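Local structure of coenzyme A transferase (Yersinia pestis, 3QLI) at residues Arg174-Pro185 / Glu198-Leu209; Ser426-Ile434 / Thr446-Ile455. The protein probably transfers coenzyme A between carboxylic acids, as a member of the acetyl-CoA hydrolase/transferase family related to 4-hydroxybutyrate CoA-transferase. One frame throughout, in Å; residues are numbered along the deposited sequence.

Interaction 1: residues Arg174-Pro185 / Glu198-Leu209; sequences RRFIVEVNRYMP and EVDAIVENHVPL
Asn181 OD1 is gripped by two backbone donors, Val207 N across the contact at 3.2 Å and Tyr183 N at 2.9 Å, which approach from opposite faces of the amide. The second bond closes an Asx turn that overlaps the type I turn from Asn181 to Met184. Both lie just past the parallel pairing of strands 175-180 and 201-204, the latter outermost within this chain in the N-terminal domain's six-stranded parallel sheet. Because CG stands anti to the backbone N (chi1 -176°), the amide reaches the neighbouring segment, and ND2 donates to Val207 O at 2.8 Å in the planes of both groups. Its rotation is thus fixed from both ends.

Between the strands, Val178 and Val180 each use both N and O, bonding to Ala201, Val203 and Asn205. Glu179 OE2 takes Asn205 ND2 at 3.2 Å and a bridging water, while Ala53 N and Leu54 N also donate to the carboxylate. At the strands' start, Asp200 divides its oxygens: OD2 accepts from Phe176 N at 2.8 Å, and OD1 is met by Arg175 NH1 from above the carboxylate plane. Within the turn, the Tyr183 ring takes Pro208 CA over one face, a CH-pi contact 4.0 Å from its centroid.

Interaction 2: residues Ser426-Ile434 / Thr446-Ile455; sequences STERALRII and TQAAKKMHLI
Ala430 CB sits at the close part of this contact, 3.8 Å from Ile455 CG2 and 4.0 Å from Leu454 CB. A polar bond draws the C-terminal tail against the helix: Thr427 OG1 donates to Leu454 O at 2.7 Å, in the carbonyl plane. The hydroxyl stands anti to its own carbonyl carbon (chi1 -60°), whereas CG2 meets Ile455 CG2 at 4.0 Å, the side chains crossing at about a right angle. Leu454 O also accepts from Lys119 NZ of the second subunit.

The architecture is an antiparallel helical hairpin of helices 426-434 and 439-451. The axes of the paired segments come no closer than 10.5 Å, at 165°, and the tail supplies much of the contact. A Schellman motif turns the chain at His453, whose phi is positive (66°), and brings Leu454 and Ile455 back towards helix 426-434.

Between the helices themselves, Ala449 CB lies a looser 4.4 Å from Ala430 CB. A second close point lies at the other end: Ile434 crosses Thr446 at about a right angle, CD1 3.5 Å from OG1, itself bonded to Arg442 O. On the solvent side, exposed Leu431 makes a lighter contact, its CD2 4.2 Å from Ile455 CG2.

Interaction 1 and interaction 2 lie on opposite sides of the chain's centre, with their own centres 54 Å apart and their nearest atoms about 39 Å apart, so neither touches the other. They follow in series along the sequence: the strand pair of 174-185 and 198-209 belongs to the N-terminal domain, whereas helix 426-434 belongs to the C-terminal domain. Both lie away from the residues that bind coenzyme A, among them Glu264, which is covalently linked to coenzyme A in a bound form of the protein. Their surroundings differ as well. The second subunit does not touch interaction 1 but borders interaction 2, where Glu428 pairs with Arg71 of that subunit.

Interaction 1: residues Arg174-Pro185 / Glu198-Leu209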
loop_
_atom_site.group_PDB
_atom_site.type_symbol
_atom_site.label_atom_id
_atom_site.label_comp_id
_atom_site.label_asym_id
_atom_site.label_seq_id
_atom_site.Cartn_x
_atom_site.Cartn_y
_atom_site.Cartn_z
ATOM N N ARG A 174 30.320 0.359 3.879
ATOM C CA ARG A 174 31.711 0.668 3.588
ATOM C C ARG A 174 32.694 -0.320 4.226
ATOM O O ARG A 174 33.811 -0.509 3.723
ATOM C CB ARG A 174 32.002 2.135 3.935
ATOM C CG ARG A 174 31.258 3.062 2.969
ATOM C CD ARG A 174 31.463 4.535 3.270
ATOM N NE ARG A 174 30.420 5.081 4.134
ATOM C CZ ARG A 174 29.237 5.497 3.699
ATOM N NH1 ARG A 174 28.935 5.405 2.413
ATOM N NH2 ARG A 174 28.353 5.997 4.553
ATOM N N ARG A 175 32.264 -0.957 5.317
ATOM C CA ARG A 175 32.978 -2.098 5.914
ATOM C C ARG A 175 31.982 -3.212 6.299
ATOM O O ARG A 175 30.886 -2.944 6.793
ATOM C CB ARG A 175 33.786 -1.677 7.157
ATOM C CG ARG A 175 34.914 -0.686 6.889
ATOM C CD ARG A 175 36.055 -1.328 6.091
ATOM N NE ARG A 175 37.257 -0.488 6.091
ATOM C CZ ARG A 175 38.338 -0.725 5.356
ATOM N NH1 ARG A 175 38.377 -1.780 4.546
ATOM N NH2 ARG A 175 39.387 0.088 5.434
ATOM N N PHE A 176 32.385 -4.458 6.074
ATOM C CA PHE A 176 31.565 -5.615 6.411
ATOM C C PHE A 176 32.363 -6.522 7.341
ATOM O O PHE A 176 33.443 -6.997 6.975
ATOM C CB PHE A 176 31.175 -6.358 5.132
ATOM C CG PHE A 176 30.336 -7.585 5.358
ATOM C CD1 PHE A 176 29.359 -7.614 6.348
ATOM C CD2 PHE A 176 30.512 -8.708 4.559
ATOM C CE1 PHE A 176 28.567 -8.743 6.540
ATOM C CE2 PHE A 176 29.729 -9.849 4.755
ATOM C CZ PHE A 176 28.755 -9.860 5.737
ATOM N N ILE A 177 31.842 -6.738 8.544
ATOM C CA ILE A 177 32.525 -7.538 9.560
ATOM C C ILE A 177 31.688 -8.773 9.841
ATOM O O ILE A 177 30.504 -8.650 10.170
ATOM C CB ILE A 177 32.650 -6.759 10.887
ATOM C CG1 ILE A 177 33.258 -5.376 10.634
ATOM C CG2 ILE A 177 33.450 -7.568 11.919
ATOM C CD1 ILE A 177 33.369 -4.518 11.896
ATOM N N VAL A 178 32.278 -9.964 9.716
ATOM C CA VAL A 178 31.504 -11.184 9.955
ATOM C C VAL A 178 31.897 -11.894 11.246
ATOM O O VAL A 178 33.041 -11.822 11.699
ATOM C CB VAL A 178 31.614 -12.184 8.789
ATOM C CG1 VAL A 178 31.232 -11.514 7.477
ATOM C CG2 VAL A 178 33.015 -12.757 8.720
ATOM N N GLU A 179 30.923 -12.577 11.827
ATOM C CA GLU A 179 31.153 -13.441 12.967
ATOM C C GLU A 179 30.827 -14.863 12.526
ATOM O O GLU A 179 29.659 -15.222 12.339
ATOM C CB GLU A 179 30.269 -13.008 14.134
ATOM C CG GLU A 179 30.372 -13.896 15.375
ATOM C CD GLU A 179 29.889 -13.176 16.624
ATOM O OE1 GLU A 179 30.055 -11.934 16.685
ATOM O OE2 GLU A 179 29.350 -13.837 17.543
ATOM N N VAL A 180 31.877 -15.651 12.325
ATOM C CA VAL A 180 31.760 -17.032 11.895
ATOM C C VAL A 180 31.221 -17.879 13.045
ATOM O O VAL A 180 31.686 -17.779 14.189
ATOM C CB VAL A 180 33.135 -17.580 11.421
ATOM C CG1 VAL A 180 33.117 -19.121 11.305
ATOM C CG2 VAL A 180 33.547 -16.928 10.104
ATOM N N ASN A 181 30.232 -18.705 12.741
ATOM C CA ASN A 181 29.598 -19.547 13.749
ATOM C C ASN A 181 29.209 -20.861 13.105
ATOM O O ASN A 181 28.387 -20.877 12.191
ATOM C CB ASN A 181 28.356 -18.838 14.296
ATOM C CG ASN A 181 27.687 -19.602 15.410
ATOM O OD1 ASN A 181 28.091 -20.713 15.745
ATOM N ND2 ASN A 181 26.667 -19.005 16.006
ATOM N N ARG A 182 29.787 -21.969 13.565
ATOM C CA ARG A 182 29.502 -23.257 12.930
ATOM C C ARG A 182 28.044 -23.660 13.133
ATOM O O ARG A 182 27.532 -24.542 12.440
ATOM C CB ARG A 182 30.456 -24.355 13.424
ATOM C CG ARG A 182 30.319 -24.667 14.894
ATOM C CD ARG A 182 31.136 -25.899 15.304
ATOM N NE ARG A 182 30.640 -26.431 16.571
ATOM C CZ ARG A 182 31.163 -26.150 17.762
ATOM N NH1 ARG A 182 32.226 -25.360 17.857
ATOM N NH2 ARG A 182 30.628 -26.675 18.860
ATOM N N TYR A 183 27.365 -23.003 14.071
ATOM C CA TYR A 183 25.932 -23.256 14.262
ATOM C C TYR A 183 25.057 -22.545 13.226
ATOM O O TYR A 183 23.862 -22.823 13.126
ATOM C CB TYR A 183 25.480 -22.875 15.670
ATOM C CG TYR A 183 26.020 -23.786 16.743
ATOM C CD1 TYR A 183 25.294 -24.888 17.175
ATOM C CD2 TYR A 183 27.260 -23.548 17.323
ATOM C CE1 TYR A 183 25.784 -25.730 18.159
ATOM C CE2 TYR A 183 27.762 -24.390 18.307
ATOM C CZ TYR A 183 27.019 -25.474 18.721
ATOM O OH TYR A 183 27.515 -26.311 19.697
ATOM N N MET A 184 25.640 -21.630 12.458
ATOM C CA MET A 184 24.879 -20.942 11.409
ATOM C C MET A 184 24.827 -21.828 10.164
ATOM O O MET A 184 25.860 -22.179 9.613
ATOM C CB MET A 184 25.519 -19.589 11.058
ATOM C CG MET A 184 24.732 -18.810 10.000
ATOM S SD MET A 184 23.074 -18.333 10.513
ATOM C CE MET A 184 23.414 -16.886 11.513
ATOM N N PRO A 185 23.623 -22.206 9.723
ATOM C CA PRO A 185 23.548 -23.074 8.539
ATOM C C PRO A 185 24.069 -22.406 7.262
ATOM O O PRO A 185 23.955 -21.185 7.094
ATOM C CB PRO A 185 22.047 -23.362 8.410
ATOM C CG PRO A 185 21.377 -22.194 9.122
ATOM C CD PRO A 185 22.294 -21.922 10.289
ATOM N N GLU A 198 35.254 -9.876 -0.138
ATOM C CA GLU A 198 34.264 -8.838 0.135
ATOM C C GLU A 198 34.076 -8.592 1.629
ATOM O O GLU A 198 33.220 -7.814 2.024
ATOM C CB GLU A 198 32.906 -9.236 -0.446
ATOM C CG GLU A 198 32.607 -8.606 -1.777
ATOM C CD GLU A 198 33.211 -9.369 -2.930
ATOM O OE1 GLU A 198 32.688 -10.459 -3.246
ATOM O OE2 GLU A 198 34.200 -8.880 -3.526
ATOM N N VAL A 199 34.867 -9.281 2.444
ATOM C CA VAL A 199 34.755 -9.226 3.890
ATOM C C VAL A 199 35.952 -8.435 4.426
ATOM O O VAL A 199 37.083 -8.627 3.981
ATOM C CB VAL A 199 34.733 -10.657 4.469
ATOM C CG1 VAL A 199 34.839 -10.650 5.987
ATOM C CG2 VAL A 199 33.459 -11.402 3.997
ATOM N N ASP A 200 35.712 -7.521 5.360
ATOM C CA ASP A 200 36.803 -6.677 5.824
ATOM C C ASP A 200 37.479 -7.235 7.059
ATOM O O ASP A 200 38.683 -7.040 7.261
ATOM C CB ASP A 200 36.319 -5.250 6.059
ATOM C CG ASP A 200 35.940 -4.562 4.772
ATOM O OD1 ASP A 200 36.850 -4.132 4.031
ATOM O OD2 ASP A 200 34.729 -4.468 4.498
ATOM N N ALA A 201 36.712 -7.927 7.888
ATOM C CA ALA A 201 37.276 -8.524 9.093
ATOM C C ALA A 201 36.431 -9.690 9.557
ATOM O O ALA A 201 35.218 -9.729 9.311
ATOM C CB ALA A 201 37.405 -7.481 10.202
ATOM N N ILE A 202 37.079 -10.627 10.244
ATOM C CA ILE A 202 36.452 -11.869 10.679
ATOM C C ILE A 202 36.724 -12.153 12.153
ATOM O O ILE A 202 37.867 -12.042 12.610
ATOM C CB ILE A 202 37.031 -13.057 9.890
ATOM C CG1 ILE A 202 36.876 -12.817 8.385
ATOM C CG2 ILE A 202 36.393 -14.376 10.354
ATOM C CD1 ILE A 202 37.807 -13.690 7.525
ATOM N N VAL A 203 35.682 -12.507 12.897
ATOM C CA VAL A 203 35.872 -13.096 14.222
ATOM C C VAL A 203 35.150 -14.432 14.227
ATOM O O VAL A 203 34.318 -14.688 13.349
ATOM C CB VAL A 203 35.341 -12.195 15.366
ATOM C CG1 VAL A 203 35.985 -10.812 15.296
ATOM C CG2 VAL A 203 33.803 -12.082 15.319
ATOM N N GLU A 204 35.475 -15.283 15.199
ATOM C CA GLU A 204 34.872 -16.614 15.302
ATOM C C GLU A 204 34.257 -16.783 16.678
ATOM O O GLU A 204 34.903 -16.511 17.699
ATOM C CB GLU A 204 35.918 -17.713 15.078
ATOM C CG GLU A 204 36.524 -17.713 13.676
ATOM C CD GLU A 204 37.768 -18.596 13.537
ATOM O OE1 GLU A 204 38.481 -18.829 14.541
ATOM O OE2 GLU A 204 38.047 -19.043 12.406
ATOM N N ASN A 205 33.009 -17.229 16.698
ATOM C CA ASN A 205 32.269 -17.432 17.937
ATOM C C ASN A 205 31.207 -18.495 17.721
ATOM O O ASN A 205 30.122 -18.203 17.199
ATOM C CB ASN A 205 31.604 -16.135 18.411
ATOM C CG ASN A 205 30.996 -16.271 19.798
ATOM O OD1 ASN A 205 31.636 -16.794 20.708
ATOM N ND2 ASN A 205 29.757 -15.816 19.962
ATOM N N HIS A 206 31.518 -19.724 18.125
ATOM C CA HIS A 206 30.619 -20.864 17.909
ATOM C C HIS A 206 29.690 -21.069 19.086
ATOM O O HIS A 206 30.107 -21.576 20.128
ATOM C CB HIS A 206 31.435 -22.135 17.671
ATOM C CG HIS A 206 32.498 -21.974 16.629
ATOM N ND1 HIS A 206 32.206 -21.813 15.291
ATOM C CD2 HIS A 206 33.849 -21.949 16.726
ATOM C CE1 HIS A 206 33.331 -21.691 14.607
ATOM N NE2 HIS A 206 34.342 -21.770 15.455
ATOM N N VAL A 207 28.430 -20.668 18.920
ATOM C CA VAL A 207 27.422 -20.796 19.964
ATOM C C VAL A 207 26.084 -21.047 19.296
ATOM O O VAL A 207 25.860 -20.610 18.171
ATOM C CB VAL A 207 27.313 -19.525 20.833
ATOM C CG1 VAL A 207 28.596 -19.303 21.637
ATOM C CG2 VAL A 207 27.001 -18.310 19.962
ATOM N N PRO A 208 25.194 -21.771 19.969
ATOM C CA PRO A 208 23.921 -22.054 19.299
ATOM C C PRO A 208 23.188 -20.763 18.938
ATOM O O PRO A 208 23.319 -19.755 19.633
ATOM C CB PRO A 208 23.147 -22.849 20.350
ATOM C CG PRO A 208 24.244 -23.531 21.167
ATOM C CD PRO A 208 25.346 -22.510 21.238
ATOM N N LEU A 209 22.422 -20.792 17.855
ATOM C CA LEU A 209 21.656 -19.614 17.460
ATOM C C LEU A 209 20.525 -19.355 18.450
ATOM O O LEU A 209 19.987 -20.288 19.034
ATOM C CB LEU A 209 21.063 -19.819 16.063
ATOM C CG LEU A 209 22.039 -20.057 14.910
ATOM C CD1 LEU A 209 21.276 -20.138 13.579
ATOM C CD2 LEU A 209 23.115 -18.993 14.847
HETATM O O HOH W 1 28.287 -16.278 16.992
#

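Interaction 2: residues Ser426-Ile434 / Thr446-Ile455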
loop_
_atom_site.group_PDB
_atom_site.type_symbol
_atom_site.label_atom_id
_atom_site.label_comp_id
_atom_site.label_asym_id
_atom_site.label_seq_id
_atom_site.Cartn_x
_atom_site.Cartn_y
_atom_site.Cartn_z
ATOM N N SER A 426 -19.918 -0.498 3.735
ATOM C CA SER A 426 -19.616 -0.312 5.146
ATOM C C SER A 426 -20.629 -1.033 6.040
ATOM O O SER A 426 -20.273 -1.582 7.081
ATOM C CB SER A 426 -19.601 1.175 5.489
ATOM O OG SER A 426 -18.464 1.795 4.918
ATOM N N THR A 427 -21.890 -1.007 5.631
ATOM C CA THR A 427 -22.946 -1.674 6.388
ATOM C C THR A 427 -22.789 -3.188 6.338
ATOM O O THR A 427 -22.888 -3.860 7.360
ATOM C CB THR A 427 -24.347 -1.301 5.860
ATOM O OG1 THR A 427 -24.533 0.114 5.970
ATOM C CG2 THR A 427 -25.435 -2.023 6.655
ATOM N N GLU A 428 -22.566 -3.724 5.145
ATOM C CA GLU A 428 -22.402 -5.165 4.995
ATOM C C GLU A 428 -21.177 -5.656 5.775
ATOM O O GLU A 428 -21.213 -6.729 6.387
ATOM C CB GLU A 428 -22.302 -5.550 3.512
ATOM C CG GLU A 428 -23.608 -5.321 2.719
ATOM C CD GLU A 428 -23.415 -5.403 1.202
ATOM O OE1 GLU A 428 -22.377 -4.930 0.699
ATOM O OE2 GLU A 428 -24.300 -5.941 0.504
ATOM N N ARG A 429 -20.092 -4.884 5.737
ATOM C CA ARG A 429 -18.894 -5.221 6.503
ATOM C C ARG A 429 -19.166 -5.258 8.001
ATOM O O ARG A 429 -18.833 -6.237 8.673
ATOM C CB ARG A 429 -17.765 -4.225 6.242
ATOM C CG ARG A 429 -17.180 -4.316 4.867
ATOM C CD ARG A 429 -16.032 -3.329 4.685
ATOM N NE ARG A 429 -15.354 -3.576 3.419
ATOM C CZ ARG A 429 -14.035 -3.598 3.267
ATOM N NH1 ARG A 429 -13.245 -3.381 4.306
ATOM N NH2 ARG A 429 -13.512 -3.847 2.070
ATOM N N ALA A 430 -19.742 -4.182 8.531
ATOM C CA ALA A 430 -19.990 -4.112 9.970
ATOM C C ALA A 430 -20.858 -5.281 10.427
ATOM O O ALA A 430 -20.551 -5.938 11.417
ATOM C CB ALA A 430 -20.641 -2.772 10.360
ATOM N N LEU A 431 -21.922 -5.559 9.689
ATOM C CA LEU A 431 -22.838 -6.634 10.081
ATOM C C LEU A 431 -22.150 -8.000 10.067
ATOM O O LEU A 431 -22.342 -8.811 10.973
ATOM C CB LEU A 431 -24.073 -6.656 9.177
ATOM C CG LEU A 431 -25.034 -5.460 9.280
ATOM C CD1 LEU A 431 -26.078 -5.520 8.176
ATOM C CD2 LEU A 431 -25.717 -5.396 10.654
ATOM N N ARG A 432 -21.342 -8.261 9.047
ATOM C CA ARG A 432 -20.683 -9.563 8.947
ATOM C C ARG A 432 -19.539 -9.708 9.936
ATOM O O ARG A 432 -19.307 -10.791 10.478
ATOM C CB ARG A 432 -20.232 -9.849 7.506
ATOM C CG ARG A 432 -21.400 -9.974 6.570
ATOM C CD ARG A 432 -21.023 -10.265 5.147
ATOM N NE ARG A 432 -22.237 -10.420 4.354
ATOM C CZ ARG A 432 -22.273 -10.775 3.074
ATOM N NH1 ARG A 432 -21.146 -11.032 2.404
ATOM N NH2 ARG A 432 -23.449 -10.883 2.468
ATOM N N ILE A 433 -18.839 -8.607 10.196
ATOM C CA ILE A 433 -17.753 -8.620 11.153
ATOM C C ILE A 433 -18.233 -8.853 12.585
ATOM O O ILE A 433 -17.599 -9.564 13.350
ATOM C CB ILE A 433 -16.943 -7.309 11.086
ATOM C CG1 ILE A 433 -16.171 -7.244 9.760
ATOM C CG2 ILE A 433 -16.008 -7.212 12.272
ATOM C CD1 ILE A 433 -15.552 -5.869 9.467
ATOM N N ILE A 434 -19.354 -8.243 12.949
ATOM C CA ILE A 434 -19.923 -8.464 14.273
ATOM C C ILE A 434 -20.172 -9.949 14.533
ATOM O O ILE A 434 -20.024 -10.430 15.657
ATOM C CB ILE A 434 -21.225 -7.643 14.454
ATOM C CG1 ILE A 434 -20.871 -6.161 14.648
ATOM C CG2 ILE A 434 -22.013 -8.135 15.651
ATOM C CD1 ILE A 434 -22.063 -5.203 14.488
ATOM N N THR A 446 -22.925 -3.840 17.815
ATOM C CA THR A 446 -24.005 -3.397 16.945
ATOM C C THR A 446 -24.412 -1.966 17.300
ATOM O O THR A 446 -24.660 -1.134 16.417
ATOM C CB THR A 446 -25.229 -4.332 17.034
ATOM O OG1 THR A 446 -24.864 -5.640 16.574
ATOM C CG2 THR A 446 -26.367 -3.822 16.159
ATOM N N GLN A 447 -24.478 -1.675 18.597
ATOM C CA GLN A 447 -24.827 -0.329 19.032
ATOM C C GLN A 447 -23.770 0.659 18.568
ATOM O O GLN A 447 -24.096 1.731 18.057
ATOM C CB GLN A 447 -25.016 -0.258 20.550
ATOM C CG GLN A 447 -26.326 -0.895 21.041
ATOM C CD GLN A 447 -27.551 -0.464 20.227
ATOM O OE1 GLN A 447 -27.891 0.725 20.162
ATOM N NE2 GLN A 447 -28.218 -1.436 19.599
ATOM N N ALA A 448 -22.504 0.285 18.731
ATOM C CA ALA A 448 -21.398 1.143 18.308
ATOM C C ALA A 448 -21.467 1.420 16.811
ATOM O O ALA A 448 -21.280 2.555 16.367
ATOM C CB ALA A 448 -20.070 0.499 18.670
ATOM N N ALA A 449 -21.729 0.372 16.038
ATOM C CA ALA A 449 -21.853 0.486 14.589
ATOM C C ALA A 449 -22.921 1.500 14.194
ATOM O O ALA A 449 -22.750 2.250 13.233
ATOM C CB ALA A 449 -22.164 -0.868 13.977
ATOM N N LYS A 450 -24.023 1.514 14.935
ATOM C CA LYS A 450 -25.117 2.443 14.669
ATOM C C LYS A 450 -24.691 3.876 14.964
ATOM O O LYS A 450 -25.004 4.793 14.203
ATOM C CB LYS A 450 -26.342 2.100 15.519
ATOM C CG LYS A 450 -27.000 0.776 15.212
ATOM C CD LYS A 450 -28.242 0.606 16.096
ATOM C CE LYS A 450 -28.716 -0.831 16.145
ATOM N NZ LYS A 450 -29.117 -1.334 14.805
ATOM N N LYS A 451 -23.978 4.059 16.072
ATOM C CA LYS A 451 -23.479 5.374 16.471
ATOM C C LYS A 451 -22.442 5.910 15.486
ATOM O O LYS A 451 -22.385 7.113 15.225
ATOM C CB LYS A 451 -22.867 5.313 17.873
ATOM C CG LYS A 451 -23.798 4.710 18.918
ATOM C CD LYS A 451 -23.333 4.992 20.340
ATOM C CE LYS A 451 -24.202 4.251 21.353
ATOM N NZ LYS A 451 -25.650 4.559 21.170
ATOM N N MET A 452 -21.613 5.013 14.962
ATOM C CA MET A 452 -20.619 5.370 13.949
ATOM C C MET A 452 -21.295 5.571 12.600
ATOM O O MET A 452 -20.675 6.032 11.643
ATOM C CB MET A 452 -19.541 4.285 13.848
ATOM C CG MET A 452 -18.679 4.161 15.100
ATOM S SD MET A 452 -17.591 2.724 15.080
ATOM C CE MET A 452 -16.624 3.045 13.597
ATOM N N HIS A 453 -22.574 5.223 12.530
ATOM C CA HIS A 453 -23.330 5.335 11.292
ATOM C C HIS A 453 -22.821 4.385 10.217
ATOM O O HIS A 453 -22.999 4.628 9.022
ATOM C CB HIS A 453 -23.321 6.775 10.773
ATOM C CG HIS A 453 -24.081 7.727 11.640
ATOM N ND1 HIS A 453 -25.428 7.974 11.473
ATOM C CD2 HIS A 453 -23.689 8.480 12.695
ATOM C CE1 HIS A 453 -25.829 8.846 12.382
ATOM N NE2 HIS A 453 -24.793 9.169 13.135
ATOM N N LEU A 454 -22.195 3.296 10.643
ATOM C CA LEU A 454 -21.855 2.232 9.708
ATOM C C LEU A 454 -23.119 1.511 9.255
ATOM O O LEU A 454 -23.223 1.089 8.103
ATOM C CB LEU A 454 -20.866 1.252 10.334
ATOM C CG LEU A 454 -19.519 1.884 10.701
ATOM C CD1 LEU A 454 -18.590 0.867 11.358
ATOM C CD2 LEU A 454 -18.866 2.521 9.472
ATOM N N ILE A 455 -24.089 1.373 10.158
ATOM C CA ILE A 455 -25.322 0.673 9.821
ATOM C C ILE A 455 -26.561 1.539 10.070
ATOM O O ILE A 455 -26.443 2.694 10.475
ATOM C CB ILE A 455 -25.446 -0.679 10.578
ATOM C CG1 ILE A 455 -25.719 -0.459 12.057
ATOM C CG2 ILE A 455 -24.173 -1.504 10.432
ATOM C CD1 ILE A 455 -25.603 -1.737 12.863
#